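Local coordinates for CRISPR-associated endoribonuclease Cas6 1 (Methanocaldococcus jannaschii DSM 2661, PDB 5YI6), which probably cleaves CRISPR transcripts within their repeats as a Cas6 endoribonuclease, yielding the crRNAs of an antiviral defence system, at residues K64-K69 with E73-K78; T17-N22 with L60-R65; K163-K168 with F226-S231; S132-K137 with M207-W212. All coordinates share one frame; numbering follows the deposited sequence.

Contact 1: K64-K69 with E73-K78; sequences KRVIRK and ETIDGK. With PO4 (phosphate ion), chain H.
Arg65 and Val66 pair with Thr74 and Glu73 as the two arms of an antiparallel beta hairpin, strands 65-67 and 71-74. In the backbone ladder, Val66 and Glu73 form the hydrogen-bonded pair, Glu73 N reaching Val66 O at 2.8 Å and Val66 N returning to Glu73 O at 3.0 Å. Arg65 and Thr74 are the non-hydrogen-bonded pair, and one step on, Ile75 N meets Lys64 O at 3.0 Å in an almost straight bond.

The charged contacts lie toward the two ends. Arg68 bends at chi2 (-65°) and turns the NE side of its guanidinium to Glu73, so that both NE and NH2 hold the single oxygen OE1; the two flat groups are nearly coplanar, 19° apart. Val66 CG1 covers one face of the Arg68 guanidinium, over its centre and 3.4 Å above its plane, while Glu73 OE1 lies at the edge. Near the other end, the Lys64 chain crosses Asp76 at about a right angle. Lys64 CD touches Asp76 OD2 at 3.3 Å, while the Lys64 ammonium stays beyond salt-bridge range of it.

Among apolar groups, Val66 CG2 presses on Ile75 CD1 on the Glu73 side of the sheet. After the strand, Asp76 OD1 accepts from Lys78 N in an Asx turn, and Lys78 then extends to a phosphate ion, its NZ 2.9 Å from O4.

Contact 2: T17-N22 with L60-R65; sequences TVIPYN and LQIRKR. With PO4 (phosphate ion), chain G.
Ile19 spreads its two branches over two residues of the 60-65 loop, CG1 going to Ile62 and the methyl CG2 to Leu60. With CG1 anti to the carbonyl carbon (chi1 -53°), CG2 is left anti to the backbone N, and each branch gets its own partner. Ile62 approaches at a slant and puts its terminal methyl CD1 3.6 Å from Ile19 CG1, with Ile19 CB a little farther off. Leu60 comes in at about a right angle to Ile19, and its methyl CD1 lies 3.9 Å from Ile19 CG2. The join is thus wholly aliphatic, core packing of the N-terminal Cas6 region away from the probable catalytic residues.

Farther along the segment two arginines find polar partners. Arg65 folds back so that NE donates to Ile62 O at 3.1 Å; the oxygen lies in the guanidinium plane, whereas the donor stands above the carbonyl plane. Arg63 is extended from CG to NE and meets a phosphate ion edge-on, with NH1 to O4 at 2.8 Å and NH2 to O1 at 2.9 Å. Lys117 also binds this ion, and Glu8 forms a salt bridge with Arg63.

Strand 17-20 is an outer strand of the small three-stranded sheet and bonds to strand 71-74, on which Ile62 also rests. Ile19 and Leu60 both pack on Phe111 of strand 109-118, and Leu60 reaches Leu81 of strand 78-85, tying the small sheet to the five-stranded antiparallel one.

Contact 3: K163-K168 with F226-S231; sequences KNNLKK and FGEKNS. With PO4 (phosphate ion), chain K.
Asn165 OD1 is held by two partners: a water that donates to it at 2.6 Å, and Lys169 NZ, one helical turn on. The same water accepts from Gly227 N at 2.7 Å, so it bridges the helix side chain to the loop backbone. Asn165 reaches this place with CG anti to its own N (chi1 167°). Its OD1 also lies 3.2 Å from Gly227 O; both are acceptors, and Lys169 NZ, which bonds to each, probably offsets their repulsion. The amide nitrogen ND2 of Asn165 rests against Glu228 CG at 3.5 Å.

One residue along the helix, Leu166 sends its methyl CD2 obliquely to Phe226 CE1, 4.0 Å away, giving the contact an apolar side. The loop is braced from within by Asn230, whose ND2 donates to Phe226 O at 3.1 Å from above the carbonyl plane. Gly227 has a positive phi (74°), which suits glycine. Beyond it, Lys229 N donates to O4 of a phosphate ion at 2.9 Å. The loop belongs to the glycine-rich region near the C terminus that is characteristic of Cas6 proteins, and Glu228 lies about 10 Å, side chain to side chain, from Lys53, the probable transition-state stabiliser.

Helix 158-174 thus packs against the loop that leads from helix 215-224 to strand 237-240. Leu166 also touches Leu217 and Phe220 of helix 215-224, and together with Phe226 it rests on Phe182 of strand 182-195.

Contact 4: S132-K137 with M207-W212; sequences SPIYLK and MVFKVW
The backbone of Ile134 is extended and bonds to Ser205, earlier in strand 201-213, but no backbone bond links 132-137 to 207-212, so side chains make this contact. Ile134 points at the strand with CG1 anti to the carbonyl carbon (chi1 -72°), and its extended chi2 carries the terminal methyl CD1 forward. That one methyl touches both Met207 and Phe209. Ile134 CD1 lies 4.0 Å from Met207 SD and 4.2 Å from Met207 CG, the two side chains crossing at about a right angle.

Both segments belong to the C-terminal half of the Cas6 chain, where strand 201-213 lies between strands 182-195 and 127-130 in a four-stranded antiparallel sheet; the loop carrying Ile134 leaves strand 127-130. Two residues beyond Met207, Phe209 meets the same Ile134 CD1 obliquely through its ring atom CE2, a looser touch at 4.4 Å. Phe226 packs edge-to-face with Phe209 and also touches Ile134, while Met207 continues onto Val186 and Phe189 of strand 182-195.

How the contacts relate
From the N terminus, strand 17-20 comes first, and contact 2 closes the long loop from it, through two helices, to 60-65. Contact 1 starts on the stretch where contact 2 ends, sharing Lys64 and Arg65, and closes the short hairpin; the two meet within one sheet, where Thr17 O binds Thr74 N. Contacts 3 and 4 follow in the C-terminal half of the chain and cross, their segments alternating as 132-137, 163-168, 207-212, 226-231. They join where Glu228 N bonds to Tyr135 O, linking helix 158-174, the loop 226-231 and strand 201-213. Contacts 1 and 3 lie on opposite sides of the chain's centre, their own centres about 32 Å apart.

Contact 1: K64-K69 with E73-K78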
# COMPACT_ATOMS: atom_id res chain seq x y z
N LYS A 64 13.95 -12.28 -8.26
CA LYS A 64 14.55 -13.58 -8.59
C LYS A 64 13.84 -14.65 -7.77
O LYS A 64 14.23 -14.98 -6.65
CB LYS A 64 16.05 -13.53 -8.34
CG LYS A 64 16.74 -12.66 -9.36
CD LYS A 64 18.23 -12.63 -9.14
CE LYS A 64 18.79 -14.03 -9.02
NZ LYS A 64 20.28 -13.99 -8.97
N ARG A 65 12.77 -15.19 -8.33
CA ARG A 65 11.77 -15.86 -7.51
C ARG A 65 11.59 -17.32 -7.91
O ARG A 65 11.82 -17.70 -9.06
CB ARG A 65 10.44 -15.12 -7.61
CG ARG A 65 9.89 -15.10 -8.99
CD ARG A 65 9.21 -13.78 -9.29
NE ARG A 65 8.26 -13.41 -8.26
CZ ARG A 65 7.05 -13.94 -8.14
NH1 ARG A 65 6.65 -14.88 -8.99
NH2 ARG A 65 6.24 -13.53 -7.16
N VAL A 66 11.20 -18.13 -6.93
CA VAL A 66 10.74 -19.50 -7.16
C VAL A 66 9.42 -19.68 -6.43
O VAL A 66 9.33 -19.42 -5.23
CB VAL A 66 11.76 -20.56 -6.69
CG1 VAL A 66 11.16 -21.96 -6.90
CG2 VAL A 66 13.03 -20.42 -7.45
N ILE A 67 8.40 -20.14 -7.15
CA ILE A 67 7.10 -20.38 -6.54
C ILE A 67 7.18 -21.64 -5.68
O ILE A 67 7.60 -22.70 -6.16
CB ILE A 67 6.01 -20.52 -7.61
CG1 ILE A 67 5.87 -19.20 -8.37
CG2 ILE A 67 4.71 -20.97 -6.99
CD1 ILE A 67 5.00 -19.28 -9.60
N ARG A 68 6.81 -21.52 -4.41
CA ARG A 68 6.84 -22.67 -3.52
C ARG A 68 5.45 -22.87 -2.94
O ARG A 68 4.56 -22.04 -3.10
CB ARG A 68 7.84 -22.49 -2.38
CG ARG A 68 9.28 -22.34 -2.84
CD ARG A 68 9.81 -23.62 -3.54
NE ARG A 68 11.25 -23.51 -3.75
CZ ARG A 68 11.98 -24.37 -4.48
NH1 ARG A 68 11.40 -25.39 -5.09
NH2 ARG A 68 13.29 -24.18 -4.61
N LYS A 69 5.32 -23.96 -2.18
CA LYS A 69 4.02 -24.28 -1.59
C LYS A 69 3.58 -23.20 -0.61
O LYS A 69 2.42 -22.76 -0.64
CB LYS A 69 4.11 -25.63 -0.87
CG LYS A 69 2.79 -26.11 -0.27
CD LYS A 69 2.95 -27.50 0.36
CE LYS A 69 1.71 -27.90 1.17
NZ LYS A 69 1.91 -29.18 1.90
N GLU A 73 9.93 -17.88 -2.95
CA GLU A 73 11.32 -17.93 -2.55
C GLU A 73 12.11 -16.84 -3.25
O GLU A 73 11.96 -16.65 -4.46
CB GLU A 73 11.91 -19.31 -2.91
CG GLU A 73 13.40 -19.35 -2.57
CD GLU A 73 14.05 -20.65 -3.02
OE1 GLU A 73 13.31 -21.54 -3.42
OE2 GLU A 73 15.28 -20.73 -2.97
N THR A 74 12.96 -16.13 -2.50
CA THR A 74 13.91 -15.21 -3.09
C THR A 74 15.27 -15.91 -3.14
O THR A 74 15.83 -16.29 -2.10
CB THR A 74 13.99 -13.86 -2.35
OG1 THR A 74 15.14 -13.16 -2.82
CG2 THR A 74 14.12 -14.02 -0.84
N ILE A 75 15.74 -16.12 -4.36
CA ILE A 75 16.96 -16.89 -4.59
C ILE A 75 18.16 -16.12 -4.08
O ILE A 75 19.03 -16.69 -3.40
CB ILE A 75 17.06 -17.25 -6.09
CG1 ILE A 75 15.86 -18.11 -6.51
CG2 ILE A 75 18.38 -17.97 -6.43
CD1 ILE A 75 15.70 -18.24 -8.02
N ASP A 76 18.21 -14.81 -4.33
CA ASP A 76 19.37 -14.02 -3.90
C ASP A 76 19.14 -13.29 -2.58
O ASP A 76 19.95 -12.44 -2.21
CB ASP A 76 19.76 -13.01 -4.99
CG ASP A 76 18.65 -12.00 -5.31
OD1 ASP A 76 17.56 -12.02 -4.70
OD2 ASP A 76 18.88 -11.18 -6.23
N GLY A 77 18.04 -13.57 -1.88
CA GLY A 77 17.75 -12.93 -0.62
C GLY A 77 17.21 -11.52 -0.74
O GLY A 77 16.84 -10.93 0.29
N LYS A 78 17.13 -10.96 -1.95
CA LYS A 78 16.64 -9.59 -2.09
C LYS A 78 15.12 -9.54 -2.13
O LYS A 78 14.46 -10.44 -2.66
CB LYS A 78 17.21 -8.94 -3.35
CG LYS A 78 18.77 -8.72 -3.25
CD LYS A 78 19.32 -8.07 -4.50
CE LYS A 78 20.85 -7.89 -4.35
NZ LYS A 78 21.42 -7.34 -5.60
P PO4 H . 20.06 -4.02 -6.52
O1 PO4 H . 18.56 -3.81 -6.34
O2 PO4 H . 20.79 -2.73 -6.85
O3 PO4 H . 20.25 -4.99 -7.68
O4 PO4 H . 20.63 -4.60 -5.24
O HOH W 1 14.38 -10.16 -5.62

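Contact 2: T17-N22 with L60-R65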
# COMPACT_ATOMS: atom_id res chain seq x y z
N THR A 17 15.45 -17.69 0.82
CA THR A 17 14.42 -17.55 1.85
C THR A 17 13.03 -17.53 1.23
O THR A 17 12.81 -16.89 0.21
CB THR A 17 14.62 -16.25 2.66
OG1 THR A 17 15.87 -16.31 3.35
CG2 THR A 17 13.49 -16.04 3.67
N VAL A 18 12.05 -18.18 1.87
CA VAL A 18 10.67 -18.15 1.40
C VAL A 18 9.92 -17.04 2.13
O VAL A 18 9.96 -16.96 3.36
CB VAL A 18 9.95 -19.50 1.61
CG1 VAL A 18 8.47 -19.36 1.24
CG2 VAL A 18 10.62 -20.60 0.78
N ILE A 19 9.29 -16.14 1.37
CA ILE A 19 8.39 -15.14 1.94
C ILE A 19 6.97 -15.71 1.84
O ILE A 19 6.45 -15.86 0.72
CB ILE A 19 8.49 -13.80 1.20
CG1 ILE A 19 9.96 -13.30 1.13
CG2 ILE A 19 7.49 -12.74 1.81
CD1 ILE A 19 10.72 -13.35 2.41
N PRO A 20 6.32 -16.02 2.97
CA PRO A 20 5.00 -16.67 2.93
C PRO A 20 3.98 -15.86 2.15
O PRO A 20 4.04 -14.62 2.10
CB PRO A 20 4.60 -16.73 4.42
CG PRO A 20 5.86 -16.64 5.17
CD PRO A 20 6.78 -15.76 4.34
N TYR A 21 3.04 -16.58 1.52
CA TYR A 21 1.93 -15.94 0.82
C TYR A 21 1.13 -15.05 1.76
O TYR A 21 0.57 -14.04 1.31
CB TYR A 21 0.99 -16.98 0.22
CG TYR A 21 1.62 -17.73 -0.92
CD1 TYR A 21 2.09 -17.03 -2.03
CD2 TYR A 21 1.74 -19.11 -0.90
CE1 TYR A 21 2.70 -17.69 -3.09
CE2 TYR A 21 2.34 -19.79 -1.96
CZ TYR A 21 2.81 -19.06 -3.05
OH TYR A 21 3.41 -19.69 -4.13
N ASN A 22 1.05 -15.40 3.03
CA ASN A 22 0.24 -14.63 3.95
C ASN A 22 1.04 -13.55 4.67
O ASN A 22 0.63 -13.09 5.74
CB ASN A 22 -0.46 -15.56 4.95
CG ASN A 22 0.50 -16.17 5.97
OD1 ASN A 22 1.72 -16.06 5.85
ND2 ASN A 22 -0.05 -16.83 6.97
N LEU A 60 5.65 -7.31 -0.20
CA LEU A 60 7.06 -7.55 -0.50
C LEU A 60 7.17 -8.10 -1.91
O LEU A 60 6.47 -9.04 -2.28
CB LEU A 60 7.68 -8.53 0.51
CG LEU A 60 7.81 -7.97 1.94
CD1 LEU A 60 8.15 -9.07 2.98
CD2 LEU A 60 8.87 -6.82 2.02
N GLN A 61 8.02 -7.49 -2.72
CA GLN A 61 8.19 -7.90 -4.11
C GLN A 61 9.50 -8.66 -4.26
O GLN A 61 10.53 -8.21 -3.76
CB GLN A 61 8.21 -6.69 -5.05
CG GLN A 61 6.98 -5.74 -4.88
CD GLN A 61 5.68 -6.31 -5.42
OE1 GLN A 61 5.63 -6.78 -6.56
NE2 GLN A 61 4.59 -6.27 -4.60
N ILE A 62 9.47 -9.77 -4.98
CA ILE A 62 10.66 -10.59 -5.20
C ILE A 62 10.90 -10.68 -6.70
O ILE A 62 9.97 -11.01 -7.45
CB ILE A 62 10.51 -11.99 -4.60
CG1 ILE A 62 10.28 -11.90 -3.09
CG2 ILE A 62 11.75 -12.90 -4.99
CD1 ILE A 62 10.03 -13.23 -2.45
N ARG A 63 12.13 -10.39 -7.12
CA ARG A 63 12.43 -10.39 -8.55
C ARG A 63 13.01 -11.73 -9.01
O ARG A 63 12.59 -12.25 -10.04
CB ARG A 63 13.40 -9.28 -8.89
CG ARG A 63 12.79 -7.91 -8.67
CD ARG A 63 13.86 -6.87 -8.96
NE ARG A 63 13.37 -5.56 -8.56
CZ ARG A 63 14.09 -4.45 -8.62
NH1 ARG A 63 15.34 -4.49 -9.08
NH2 ARG A 63 13.53 -3.30 -8.24
N LYS A 64 13.95 -12.28 -8.26
CA LYS A 64 14.55 -13.58 -8.59
C LYS A 64 13.84 -14.65 -7.77
O LYS A 64 14.23 -14.98 -6.65
CB LYS A 64 16.05 -13.53 -8.34
CG LYS A 64 16.74 -12.66 -9.36
CD LYS A 64 18.23 -12.63 -9.14
CE LYS A 64 18.79 -14.03 -9.02
NZ LYS A 64 20.28 -13.99 -8.97
N ARG A 65 12.77 -15.19 -8.33
CA ARG A 65 11.77 -15.86 -7.51
C ARG A 65 11.59 -17.32 -7.91
O ARG A 65 11.82 -17.70 -9.06
CB ARG A 65 10.44 -15.12 -7.61
CG ARG A 65 9.89 -15.10 -8.99
CD ARG A 65 9.21 -13.78 -9.29
NE ARG A 65 8.26 -13.41 -8.26
CZ ARG A 65 7.05 -13.94 -8.14
NH1 ARG A 65 6.65 -14.88 -8.99
NH2 ARG A 65 6.24 -13.53 -7.16
P PO4 G . 17.02 -1.24 -8.38
O1 PO4 G . 15.54 -1.15 -8.08
O2 PO4 G . 17.85 -1.54 -7.20
O3 PO4 G . 17.46 0.04 -9.03
O4 PO4 G . 17.20 -2.41 -9.34

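Contact 3: K163-K168 with F226-S231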
# COMPACT_ATOMS: atom_id res chain seq x y z
N LYS A 163 -14.18 5.98 -6.51
CA LYS A 163 -13.97 7.39 -6.84
C LYS A 163 -14.23 8.29 -5.63
O LYS A 163 -13.45 9.20 -5.34
CB LYS A 163 -14.86 7.80 -8.01
CG LYS A 163 -14.43 7.16 -9.35
CD LYS A 163 -15.41 7.48 -10.47
CE LYS A 163 -15.69 8.96 -10.53
NZ LYS A 163 -16.51 9.25 -11.73
N ASN A 164 -15.34 8.07 -4.94
CA ASN A 164 -15.71 8.95 -3.84
C ASN A 164 -14.77 8.79 -2.67
O ASN A 164 -14.47 9.77 -1.97
CB ASN A 164 -17.15 8.71 -3.42
CG ASN A 164 -18.12 9.24 -4.45
OD1 ASN A 164 -17.82 10.23 -5.12
ND2 ASN A 164 -19.29 8.60 -4.58
N ASN A 165 -14.27 7.58 -2.44
CA ASN A 165 -13.25 7.42 -1.43
C ASN A 165 -12.04 8.31 -1.76
O ASN A 165 -11.53 9.02 -0.88
CB ASN A 165 -12.81 5.96 -1.34
CG ASN A 165 -11.53 5.80 -0.54
OD1 ASN A 165 -10.42 5.95 -1.08
ND2 ASN A 165 -11.68 5.56 0.74
N LEU A 166 -11.59 8.29 -3.03
CA LEU A 166 -10.40 9.07 -3.37
C LEU A 166 -10.66 10.56 -3.20
O LEU A 166 -9.81 11.29 -2.68
CB LEU A 166 -9.93 8.79 -4.80
CG LEU A 166 -8.48 9.27 -5.08
CD1 LEU A 166 -7.52 8.49 -4.18
CD2 LEU A 166 -8.10 9.13 -6.55
N LYS A 167 -11.83 11.03 -3.64
CA LYS A 167 -12.14 12.46 -3.53
C LYS A 167 -12.24 12.89 -2.06
O LYS A 167 -11.73 13.95 -1.67
CB LYS A 167 -13.44 12.76 -4.28
CG LYS A 167 -13.31 12.52 -5.81
CD LYS A 167 -14.67 12.66 -6.51
CE LYS A 167 -14.55 12.58 -8.03
NZ LYS A 167 -15.88 12.55 -8.74
N LYS A 168 -12.87 12.05 -1.22
CA LYS A 168 -12.96 12.40 0.20
C LYS A 168 -11.58 12.42 0.86
O LYS A 168 -11.30 13.29 1.69
CB LYS A 168 -13.88 11.42 0.91
CG LYS A 168 -15.35 11.58 0.53
CD LYS A 168 -16.21 10.52 1.22
CE LYS A 168 -17.60 10.44 0.61
NZ LYS A 168 -18.22 9.09 0.85
N PHE A 226 -5.28 3.74 -3.50
CA PHE A 226 -6.70 3.66 -3.83
C PHE A 226 -7.43 2.88 -2.74
O PHE A 226 -6.84 2.04 -2.05
CB PHE A 226 -6.90 3.00 -5.22
CG PHE A 226 -6.51 3.90 -6.37
CD1 PHE A 226 -7.49 4.67 -7.01
CD2 PHE A 226 -5.19 4.02 -6.78
CE1 PHE A 226 -7.17 5.52 -8.05
CE2 PHE A 226 -4.83 4.87 -7.81
CZ PHE A 226 -5.81 5.64 -8.46
N GLY A 227 -8.72 3.18 -2.57
CA GLY A 227 -9.45 2.39 -1.57
C GLY A 227 -9.08 2.75 -0.14
O GLY A 227 -8.44 3.75 0.13
N GLU A 228 -9.45 1.86 0.78
CA GLU A 228 -9.34 2.10 2.21
C GLU A 228 -8.17 1.35 2.84
O GLU A 228 -7.51 0.54 2.19
CB GLU A 228 -10.65 1.70 2.91
CG GLU A 228 -11.83 2.47 2.41
CD GLU A 228 -13.13 1.93 2.97
OE1 GLU A 228 -13.32 2.03 4.20
OE2 GLU A 228 -13.93 1.39 2.21
N LYS A 229 -7.91 1.65 4.11
CA LYS A 229 -6.83 1.04 4.90
C LYS A 229 -5.47 1.21 4.22
O LYS A 229 -4.60 0.32 4.27
CB LYS A 229 -7.08 -0.45 5.16
CG LYS A 229 -8.38 -0.71 6.00
CD LYS A 229 -8.42 0.20 7.24
CE LYS A 229 -9.56 -0.17 8.21
NZ LYS A 229 -9.85 0.96 9.14
N ASN A 230 -5.27 2.36 3.57
CA ASN A 230 -3.98 2.58 2.91
C ASN A 230 -2.81 2.40 3.88
O ASN A 230 -1.78 1.80 3.54
CB ASN A 230 -3.92 3.98 2.30
CG ASN A 230 -4.95 4.18 1.20
OD1 ASN A 230 -5.59 5.24 1.13
ND2 ASN A 230 -5.17 3.14 0.34
N SER A 231 -2.96 2.95 5.10
CA SER A 231 -1.83 3.01 6.01
C SER A 231 -1.53 1.65 6.65
O SER A 231 -0.51 1.53 7.33
CB SER A 231 -2.04 4.11 7.09
OG SER A 231 -3.11 3.75 7.94
P PO4 K . -10.80 3.68 6.31
O1 PO4 K . -11.63 4.66 5.50
O2 PO4 K . -11.48 2.32 6.32
O3 PO4 K . -10.68 4.18 7.73
O4 PO4 K . -9.40 3.60 5.72
O HOH W 2 -10.04 5.36 -3.59

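Contact 4: S132-K137 with M207-W212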
# COMPACT_ATOMS: atom_id res chain seq x y z
N SER A 132 -0.27 -3.59 -3.91
CA SER A 132 -0.98 -4.19 -2.80
C SER A 132 -2.47 -4.08 -3.14
O SER A 132 -2.88 -3.10 -3.81
CB SER A 132 -0.66 -3.56 -1.44
OG SER A 132 -0.78 -2.14 -1.46
N PRO A 133 -3.27 -5.08 -2.81
CA PRO A 133 -4.65 -5.10 -3.33
C PRO A 133 -5.51 -4.01 -2.68
O PRO A 133 -5.23 -3.53 -1.58
CB PRO A 133 -5.15 -6.51 -2.98
CG PRO A 133 -4.35 -6.93 -1.77
CD PRO A 133 -2.94 -6.29 -2.03
N ILE A 134 -6.61 -3.67 -3.38
CA ILE A 134 -7.51 -2.58 -2.99
C ILE A 134 -8.60 -3.12 -2.10
O ILE A 134 -9.24 -4.14 -2.42
CB ILE A 134 -8.08 -1.87 -4.24
CG1 ILE A 134 -6.97 -1.06 -4.90
CG2 ILE A 134 -9.34 -0.97 -3.90
CD1 ILE A 134 -7.27 -0.65 -6.34
N TYR A 135 -8.81 -2.45 -0.98
CA TYR A 135 -9.85 -2.77 -0.03
C TYR A 135 -10.91 -1.69 -0.10
O TYR A 135 -10.59 -0.50 -0.08
CB TYR A 135 -9.25 -2.85 1.38
CG TYR A 135 -10.23 -3.10 2.48
CD1 TYR A 135 -10.97 -4.27 2.53
CD2 TYR A 135 -10.39 -2.19 3.52
CE1 TYR A 135 -11.89 -4.52 3.60
CE2 TYR A 135 -11.29 -2.43 4.57
CZ TYR A 135 -12.02 -3.60 4.60
OH TYR A 135 -12.89 -3.85 5.63
N LEU A 136 -12.18 -2.11 -0.18
CA LEU A 136 -13.25 -1.13 -0.28
C LEU A 136 -14.49 -1.76 0.34
O LEU A 136 -14.86 -2.85 -0.07
CB LEU A 136 -13.49 -0.77 -1.74
CG LEU A 136 -14.32 0.48 -1.98
CD1 LEU A 136 -13.60 1.77 -1.52
CD2 LEU A 136 -14.71 0.52 -3.46
N LYS A 137 -15.06 -1.13 1.35
CA LYS A 137 -16.13 -1.81 2.08
C LYS A 137 -17.34 -0.89 2.22
O LYS A 137 -17.25 0.33 2.09
CB LYS A 137 -15.63 -2.28 3.46
CG LYS A 137 -15.25 -1.09 4.33
CD LYS A 137 -14.94 -1.45 5.75
CE LYS A 137 -14.71 -0.18 6.54
NZ LYS A 137 -15.79 0.79 6.23
N MET A 207 -5.77 -5.90 -9.12
CA MET A 207 -6.40 -5.50 -10.38
C MET A 207 -5.49 -4.64 -11.24
O MET A 207 -4.51 -4.04 -10.77
CB MET A 207 -7.74 -4.77 -10.14
CG MET A 207 -7.64 -3.57 -9.27
SD MET A 207 -9.31 -3.01 -8.78
CE MET A 207 -9.87 -2.32 -10.27
N VAL A 208 -5.82 -4.64 -12.52
CA VAL A 208 -5.19 -3.84 -13.55
C VAL A 208 -6.28 -2.99 -14.18
O VAL A 208 -7.35 -3.52 -14.55
CB VAL A 208 -4.52 -4.72 -14.63
CG1 VAL A 208 -3.81 -3.83 -15.63
CG2 VAL A 208 -3.54 -5.69 -13.99
N PHE A 209 -6.01 -1.68 -14.33
CA PHE A 209 -7.05 -0.78 -14.80
C PHE A 209 -6.45 0.40 -15.54
O PHE A 209 -5.33 0.83 -15.25
CB PHE A 209 -7.99 -0.29 -13.66
CG PHE A 209 -7.31 0.42 -12.49
CD1 PHE A 209 -7.49 1.79 -12.30
CD2 PHE A 209 -6.60 -0.30 -11.53
CE1 PHE A 209 -6.91 2.45 -11.19
CE2 PHE A 209 -6.01 0.35 -10.44
CZ PHE A 209 -6.17 1.73 -10.26
N LYS A 210 -7.18 0.90 -16.53
CA LYS A 210 -6.84 2.11 -17.25
C LYS A 210 -7.49 3.29 -16.54
O LYS A 210 -8.60 3.16 -16.04
CB LYS A 210 -7.36 2.05 -18.68
CG LYS A 210 -6.55 1.17 -19.60
CD LYS A 210 -6.99 1.36 -21.04
CE LYS A 210 -8.25 0.55 -21.32
NZ LYS A 210 -9.53 1.26 -21.03
N VAL A 211 -6.82 4.44 -16.53
CA VAL A 211 -7.37 5.64 -15.91
C VAL A 211 -7.31 6.81 -16.87
O VAL A 211 -6.42 6.90 -17.73
CB VAL A 211 -6.67 6.06 -14.60
CG1 VAL A 211 -6.98 5.11 -13.50
CG2 VAL A 211 -5.11 6.20 -14.83
N TRP A 212 -8.24 7.75 -16.69
CA TRP A 212 -8.17 9.00 -17.41
C TRP A 212 -8.90 10.05 -16.56
O TRP A 212 -9.61 9.72 -15.60
CB TRP A 212 -8.76 8.85 -18.83
CG TRP A 212 -10.22 8.44 -18.91
CD1 TRP A 212 -11.30 9.28 -19.03
CD2 TRP A 212 -10.76 7.12 -18.89
NE1 TRP A 212 -12.45 8.57 -19.10
CE2 TRP A 212 -12.16 7.24 -19.01
CE3 TRP A 212 -10.19 5.83 -18.79
CZ2 TRP A 212 -13.00 6.14 -19.04
CZ3 TRP A 212 -11.03 4.75 -18.81
CH2 TRP A 212 -12.42 4.90 -18.92